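Local coordinates for protein probable glutathione S-transferase (Pseudomonas aeruginosa, PDB 6JWK) that probably isomerises maleylpyruvate as a zeta-class member of the glutathione S-transferase superfamily, at residues L139-E143 with L181-L187. Numbering follows the deposited sequence.
Sequences LAAAE and LAPYPAL
A carboxylate from one helix covers the N-terminus of another in the all-helical C-terminal domain of this GST fold. Residues 139-143 are a full turn of helix 124-149. Residues 181-187 are a type I beta turn, Leu181 to Tyr184, closed by Tyr184 N to Leu181 O at 3.0 Å, then the start of helix 185-195. The nearest CA atoms are those of Glu143 and Tyr184, 5.8 Å apart. Leu181 CD2 meets Leu139 CD1 at 4.0 Å; the Leu181 side chain also touches helix 162-176. Tyr184 is the N-cap residue, with phi/psi -123/63. Its ring lies against helix 124-149, and Leu139 CB sits over one face in a CH-pi contact, 3.7 Å from the centroid. Pro185 N has no hydrogen to give, so Glu143, chi1 t and chi2 p, pairs with the next two amides. Ala186 N donates to Glu143 OE2 at 2.9 Å. Leu187, rotamer mt, places CD1 3.9 Å from Leu139 CD2 and 4.1 Å from Ala142 CB. Leu187 N donates to Glu143 OE1, also at 2.9 Å.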
loop_
_atom_site.group_PDB
_atom_site.type_symbol
_atom_site.label_atom_id
_atom_site.label_comp_id
_atom_site.label_asym_id
_atom_site.label_seq_id
_atom_site.Cartn_x
_atom_site.Cartn_y
_atom_site.Cartn_z
ATOM N N LEU B 139 -6.387 7.457 -11.337
ATOM C CA LEU B 139 -5.444 8.188 -12.228
ATOM C C LEU B 139 -5.809 9.677 -12.274
ATOM O O LEU B 139 -4.891 10.479 -12.407
ATOM C CB LEU B 139 -5.424 7.557 -13.623
ATOM C CG LEU B 139 -4.810 6.171 -13.728
ATOM C CD1 LEU B 139 -4.590 5.810 -15.177
ATOM C CD2 LEU B 139 -3.527 6.035 -12.943
ATOM N N ALA B 140 -7.083 10.068 -12.100
ATOM C CA ALA B 140 -7.412 11.503 -12.021
ATOM C C ALA B 140 -6.692 12.125 -10.821
ATOM O O ALA B 140 -6.168 13.250 -10.933
ATOM C CB ALA B 140 -8.910 11.698 -11.916
ATOM N N ALA B 141 -6.659 11.411 -9.697
ATOM C CA ALA B 141 -6.003 11.909 -8.467
ATOM C C ALA B 141 -4.488 11.887 -8.694
ATOM O O ALA B 141 -3.840 12.839 -8.285
ATOM C CB ALA B 141 -6.433 11.078 -7.250
ATOM N N ALA B 142 -3.962 10.872 -9.386
ATOM C CA ALA B 142 -2.503 10.697 -9.639
ATOM C C ALA B 142 -2.002 11.849 -10.527
ATOM O O ALA B 142 -0.979 12.416 -10.235
ATOM C CB ALA B 142 -2.235 9.353 -10.291
ATOM N N GLU B 143 -2.763 12.184 -11.560
ATOM C CA GLU B 143 -2.445 13.302 -12.515
ATOM C C GLU B 143 -2.302 14.570 -11.671
ATOM O O GLU B 143 -1.318 15.279 -11.828
ATOM C CB GLU B 143 -3.553 13.375 -13.577
ATOM C CG GLU B 143 -3.447 14.552 -14.540
ATOM C CD GLU B 143 -2.481 14.345 -15.698
ATOM O OE1 GLU B 143 -1.880 13.214 -15.764
ATOM O OE2 GLU B 143 -2.291 15.307 -16.530
ATOM N N LEU B 181 -7.015 6.884 -21.521
ATOM C CA LEU B 181 -5.869 7.524 -20.837
ATOM C C LEU B 181 -5.695 8.983 -21.299
ATOM O O LEU B 181 -4.858 9.707 -20.714
ATOM C CB LEU B 181 -4.636 6.671 -21.129
ATOM C CG LEU B 181 -4.705 5.237 -20.588
ATOM C CD1 LEU B 181 -3.378 4.541 -20.776
ATOM C CD2 LEU B 181 -5.113 5.218 -19.127
ATOM N N ALA B 182 -6.523 9.448 -22.226
ATOM C CA ALA B 182 -6.542 10.857 -22.710
ATOM C C ALA B 182 -6.652 11.851 -21.562
ATOM O O ALA B 182 -6.023 12.899 -21.618
ATOM C CB ALA B 182 -7.639 11.076 -23.734
ATOM N N PRO B 183 -7.453 11.637 -20.490
ATOM C CA PRO B 183 -7.505 12.609 -19.395
ATOM C C PRO B 183 -6.228 12.736 -18.534
ATOM O O PRO B 183 -6.173 13.631 -17.697
ATOM C CB PRO B 183 -8.704 12.190 -18.535
ATOM C CG PRO B 183 -9.477 11.220 -19.434
ATOM C CD PRO B 183 -8.442 10.567 -20.348
ATOM N N TYR B 184 -5.164 11.965 -18.801
ATOM C CA TYR B 184 -3.939 12.024 -17.950
ATOM C C TYR B 184 -2.706 12.377 -18.796
ATOM O O TYR B 184 -1.708 11.617 -18.844
ATOM C CB TYR B 184 -3.820 10.710 -17.163
ATOM C CG TYR B 184 -5.154 10.116 -16.777
ATOM C CD1 TYR B 184 -5.988 10.737 -15.852
ATOM C CD2 TYR B 184 -5.648 8.996 -17.444
ATOM C CE1 TYR B 184 -7.262 10.247 -15.573
ATOM C CE2 TYR B 184 -6.900 8.475 -17.151
ATOM C CZ TYR B 184 -7.699 9.091 -16.202
ATOM O OH TYR B 184 -8.956 8.590 -16.009
ATOM N N PRO B 185 -2.648 13.585 -19.424
ATOM C CA PRO B 185 -1.499 13.911 -20.281
ATOM C C PRO B 185 -0.168 13.969 -19.514
ATOM O O PRO B 185 0.849 13.502 -20.030
ATOM C CB PRO B 185 -1.894 15.249 -20.957
ATOM C CG PRO B 185 -2.869 15.872 -19.949
ATOM C CD PRO B 185 -3.645 14.680 -19.379
ATOM N N ALA B 186 -0.153 14.464 -18.277
ATOM C CA ALA B 186 1.112 14.518 -17.518
ATOM C C ALA B 186 1.530 13.059 -17.212
ATOM O O ALA B 186 2.752 12.757 -17.285
ATOM C CB ALA B 186 1.018 15.405 -16.272
ATOM N N LEU B 187 0.595 12.167 -16.876
ATOM C CA LEU B 187 0.985 10.753 -16.581
ATOM C C LEU B 187 1.570 10.121 -17.859
ATOM O O LEU B 187 2.655 9.480 -17.777
ATOM C CB LEU B 187 -0.204 9.928 -16.066
ATOM C CG LEU B 187 -0.837 10.313 -14.722
ATOM C CD1 LEU B 187 -1.888 9.274 -14.334
ATOM C CD2 LEU B 187 0.193 10.478 -13.601
#